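Local coordinates for protein transcriptional regulator (Streptococcus thermophilus, PDB 6QER) that probably binds DNA through an N-terminal helix-turn-helix domain and controls transcription in response to a signal sensed by its ComR-type tetratricopeptide domain, at residues Asp76-Met81 against Glu105-Lys110. Residues are numbered along the deposited sequence; the frame is centred on the assembly and turned at random.
Sequences DEYYEM and EEVYEK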
ATOM      1  N   ASP A  76     -15.511   4.401 -13.410  1.00 27.90           N
ATOM      2  CA  ASP A  76     -15.768   4.442 -11.976  1.00 27.83           C
ATOM      3  C   ASP A  76     -15.954   3.069 -11.297  1.00 25.96           C
ATOM      4  O   ASP A  76     -15.584   2.877 -10.135  1.00 28.10           O
ATOM      5  CB  ASP A  76     -17.008   5.291 -11.746  1.00 28.45           C
ATOM      6  CG  ASP A  76     -16.743   6.758 -11.949  1.00 35.49           C
ATOM      7  OD1 ASP A  76     -15.773   7.082 -12.652  1.00 30.93           O
ATOM      8  OD2 ASP A  76     -17.516   7.589 -11.437  1.00 39.68           O
ATOM      9  N   GLU A  77     -16.471   2.111 -12.044  1.00 25.23           N
ATOM     10  CA  GLU A  77     -16.712   0.797 -11.518  1.00 24.15           C
ATOM     11  C   GLU A  77     -15.421   0.155 -11.011  1.00 22.58           C
ATOM     12  O   GLU A  77     -15.444  -0.576 -10.041  1.00 28.61           O
ATOM     13  CB  GLU A  77     -17.393  -0.089 -12.562  1.00 25.87           C
ATOM     14  CG  GLU A  77     -17.876  -1.409 -12.002  1.00 24.03           C
ATOM     15  CD  GLU A  77     -18.485  -2.341 -13.026  1.00 25.27           C
ATOM     16  OE1 GLU A  77     -18.825  -3.474 -12.638  1.00 30.18           O
ATOM     17  OE2 GLU A  77     -18.601  -1.980 -14.218  1.00 30.58           O
ATOM     18  N   TYR A  78     -14.308   0.405 -11.684  1.00 24.59           N
ATOM     19  CA  TYR A  78     -13.019  -0.145 -11.266  1.00 23.71           C
ATOM     20  C   TYR A  78     -12.600   0.397  -9.908  1.00 22.88           C
ATOM     21  O   TYR A  78     -12.158  -0.337  -9.054  1.00 24.84           O
ATOM     22  CB  TYR A  78     -11.917   0.145 -12.277  1.00 27.15           C
ATOM     23  CG  TYR A  78     -10.545  -0.068 -11.681  1.00 23.03           C
ATOM     24  CD1 TYR A  78     -10.009  -1.336 -11.555  1.00 23.03           C
ATOM     25  CD2 TYR A  78      -9.820   0.996 -11.188  1.00 21.97           C
ATOM     26  CE1 TYR A  78      -8.771  -1.524 -10.973  1.00 20.96           C
ATOM     27  CE2 TYR A  78      -8.618   0.820 -10.628  1.00 21.22           C
ATOM     28  CZ  TYR A  78      -8.082  -0.433 -10.514  1.00 20.96           C
ATOM     29  OH  TYR A  78      -6.849  -0.569  -9.948  1.00 23.31           O
ATOM     30  N   TYR A  79     -12.752   1.695  -9.728  1.00 23.79           N
ATOM     31  CA  TYR A  79     -12.379   2.320  -8.482  1.00 22.65           C
ATOM     32  C   TYR A  79     -13.277   1.853  -7.343  1.00 23.70           C
ATOM     33  O   TYR A  79     -12.830   1.747  -6.207  1.00 34.12           O
ATOM     34  CB  TYR A  79     -12.391   3.842  -8.630  1.00 23.79           C
ATOM     35  CG  TYR A  79     -11.293   4.343  -9.532  1.00 23.38           C
ATOM     36  CD1 TYR A  79      -9.960   4.185  -9.188  1.00 24.61           C
ATOM     37  CD2 TYR A  79     -11.582   4.952 -10.741  1.00 25.84           C
ATOM     38  CE1 TYR A  79      -8.945   4.645 -10.012  1.00 25.33           C
ATOM     39  CE2 TYR A  79     -10.579   5.404 -11.570  1.00 27.71           C
ATOM     40  CZ  TYR A  79      -9.270   5.243 -11.201  1.00 27.17           C
ATOM     41  OH  TYR A  79      -8.291   5.685 -12.030  1.00 34.46           O
ATOM     42  N   GLU A  80     -14.533   1.554  -7.658  1.00 24.95           N
ATOM     43  CA  GLU A  80     -15.462   0.988  -6.689  1.00 22.65           C
ATOM     44  C   GLU A  80     -15.057  -0.424  -6.312  1.00 24.56           C
ATOM     45  O   GLU A  80     -15.161  -0.808  -5.142  1.00 28.06           O
ATOM     46  CB  GLU A  80     -16.892   0.968  -7.221  1.00 24.52           C
ATOM     47  CG  GLU A  80     -17.542   2.314  -7.346  1.00 27.97           C
ATOM     48  CD  GLU A  80     -18.793   2.301  -8.229  1.00 35.43           C
ATOM     49  OE1 GLU A  80     -19.360   3.388  -8.460  1.00 37.02           O
ATOM     50  OE2 GLU A  80     -19.189   1.220  -8.717  1.00 36.03           O
ATOM     51  N   MET A  81     -14.622  -1.216  -7.285  1.00 23.52           N
ATOM     52  CA  MET A  81     -14.205  -2.568  -6.947  1.00 24.03           C
ATOM     53  C   MET A  81     -12.882  -2.596  -6.147  1.00 22.68           C
ATOM     54  O   MET A  81     -12.694  -3.441  -5.283  1.00 25.29           O
ATOM     55  CB  MET A  81     -14.115  -3.445  -8.186  1.00 25.38           C
ATOM     56  CG  MET A  81     -15.453  -3.616  -8.853  1.00 21.63           C
ATOM     57  SD  MET A  81     -15.453  -4.601 -10.348  1.00 33.51           S
ATOM     58  CE  MET A  81     -15.100  -6.209  -9.716  1.00 25.25           C
ATOM     59  N   GLU A 105     -10.544 -11.510  -9.937  1.00 29.43           N
ATOM     60  CA  GLU A 105     -10.739 -12.039 -11.295  1.00 30.71           C
ATOM     61  C   GLU A 105     -11.698 -11.157 -12.115  1.00 30.23           C
ATOM     62  O   GLU A 105     -11.461 -10.923 -13.289  1.00 38.49           O
ATOM     63  CB  GLU A 105     -11.230 -13.486 -11.259  1.00 29.40           C
ATOM     64  CG  GLU A 105     -10.320 -14.350 -10.440  1.00 29.05           C
ATOM     65  CD  GLU A 105     -10.549 -15.818 -10.619  1.00 34.39           C
ATOM     66  OE1 GLU A 105     -11.582 -16.333 -10.181  1.00 30.99           O
ATOM     67  OE2 GLU A 105      -9.671 -16.469 -11.187  1.00 38.68           O
ATOM     68  N   GLU A 106     -12.737 -10.640 -11.472  1.00 29.65           N
ATOM     69  CA  GLU A 106     -13.739  -9.794 -12.110  1.00 27.07           C
ATOM     70  C   GLU A 106     -13.089  -8.457 -12.537  1.00 30.14           C
ATOM     71  O   GLU A 106     -13.365  -7.951 -13.634  1.00 36.31           O
ATOM     72  CB  GLU A 106     -14.963  -9.662 -11.182  1.00 28.86           C
ATOM     73  CG  GLU A 106     -16.131  -8.841 -11.644  1.00 29.67           C
ATOM     74  CD  GLU A 106     -17.360  -8.997 -10.735  1.00 34.09           C
ATOM     75  OE1 GLU A 106     -17.658 -10.149 -10.332  1.00 32.60           O
ATOM     76  OE2 GLU A 106     -18.030  -7.984 -10.425  1.00 33.68           O
ATOM     77  N   VAL A 107     -12.229  -7.890 -11.691  1.00 31.08           N
ATOM     78  CA  VAL A 107     -11.479  -6.677 -12.049  1.00 24.84           C
ATOM     79  C   VAL A 107     -10.588  -6.896 -13.281  1.00 26.33           C
ATOM     80  O   VAL A 107     -10.496  -6.037 -14.136  1.00 28.15           O
ATOM     81  CB  VAL A 107     -10.572  -6.177 -10.869  1.00 24.60           C
ATOM     82  CG1 VAL A 107      -9.531  -5.127 -11.335  1.00 22.45           C
ATOM     83  CG2 VAL A 107     -11.410  -5.624  -9.739  1.00 25.67           C
ATOM     84  N   TYR A 108      -9.910  -8.029 -13.356  1.00 27.07           N
ATOM     85  CA  TYR A 108      -9.135  -8.333 -14.548  1.00 25.10           C
ATOM     86  C   TYR A 108      -9.987  -8.512 -15.790  1.00 28.41           C
ATOM     87  O   TYR A 108      -9.693  -7.913 -16.819  1.00 32.79           O
ATOM     88  CB  TYR A 108      -8.229  -9.520 -14.314  1.00 24.84           C
ATOM     89  CG  TYR A 108      -7.122  -9.142 -13.387  1.00 26.13           C
ATOM     90  CD1 TYR A 108      -6.477  -7.918 -13.526  1.00 26.83           C
ATOM     91  CD2 TYR A 108      -6.743  -9.962 -12.336  1.00 28.87           C
ATOM     92  CE1 TYR A 108      -5.453  -7.546 -12.661  1.00 27.77           C
ATOM     93  CE2 TYR A 108      -5.718  -9.594 -11.464  1.00 30.37           C
ATOM     94  CZ  TYR A 108      -5.080  -8.387 -11.628  1.00 28.16           C
ATOM     95  OH  TYR A 108      -4.065  -8.017 -10.762  1.00 30.79           O
ATOM     96  N   GLU A 109     -11.025  -9.339 -15.695  1.00 29.71           N
ATOM     97  CA  GLU A 109     -11.862  -9.660 -16.835  1.00 30.59           C
ATOM     98  C   GLU A 109     -12.500  -8.400 -17.378  1.00 29.83           C
ATOM     99  O   GLU A 109     -12.691  -8.270 -18.565  1.00 32.41           O
ATOM    100  CB  GLU A 109     -12.957 -10.651 -16.424  1.00 36.73           C
ATOM    101  CG  GLU A 109     -12.446 -12.028 -15.999  1.00 41.01           C
ATOM    102  CD  GLU A 109     -13.539 -12.944 -15.425  1.00 50.71           C
ATOM    103  OE1 GLU A 109     -14.546 -12.461 -14.849  1.00 45.90           O
ATOM    104  OE2 GLU A 109     -13.373 -14.167 -15.519  1.00 54.71           O
ATOM    105  N   LYS A 110     -12.812  -7.455 -16.511  1.00 31.74           N
ATOM    106  CA  LYS A 110     -13.400  -6.224 -16.999  1.00 28.12           C
ATOM    107  C   LYS A 110     -12.408  -5.129 -17.386  1.00 28.62           C
ATOM    108  O   LYS A 110     -12.677  -4.329 -18.263  1.00 31.24           O
ATOM    109  CB  LYS A 110     -14.364  -5.654 -15.965  1.00 29.11           C
ATOM    110  CG  LYS A 110     -15.671  -6.381 -15.848  1.00 29.95           C
ATOM    111  CD  LYS A 110     -16.451  -5.903 -14.629  1.00 30.37           C
ATOM    112  CE  LYS A 110     -17.848  -6.489 -14.600  1.00 29.06           C
ATOM    113  NZ  LYS A 110     -18.705  -5.811 -13.598  1.00 35.58           N
TER
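Met81 and Val107 meet in the seam between helices 76-86 and 100-111, an antiparallel helical hairpin at the start of the ComR-type tetratricopeptide region. The axes of the two short helical segments come within 10.6 Å at 163°, nearly antiparallel. Met81 spans the gap. Its CG lies opposite the carbonyl carbon, and a bend at chi3 (69°) turns the methyl CE toward helix 100-111, where it stands 3.7 Å from Val107 CG2. The unbranched, flexible thioether suits a place where one methyl must serve two neighbours: the same CE rests 3.4 Å from Glu106 CG, the two side chains crossing at about a right angle. CE thus lies against the aliphatic stem of the glutamate and also near its OE2, while OE1 forms a salt bridge with Lys98.

The two methyls of Val107 divide the work. While CG2 faces Met81, CG1 meets Tyr78 at the ring edge, close to the ring plane, 3.7 Å from CE1. Being beta-branched, the valine presents one methyl to each partner close to the backbone. Leu123 of helix 117-128 packs against both Tyr78 and Val107, joining the hairpin to the next helix, and the phenol reaches that helix too, its OH hydrogen-bonding Glu119.

Toward one side of the seam the contact becomes ionic. Glu77 and Lys110, both long and extended, cross at roughly a right angle, which lets charged ends meet beyond the apolar layer. Glu106 OE2 makes a weaker, long salt bridge to the same ammonium, 3.9 Å from Lys110 NZ, so the lysine probably offsets repulsion between the two carboxylates. Lys110 NZ donates to the syn side of Glu77 OE1 at 2.5 Å, 26° out of the carboxylate plane.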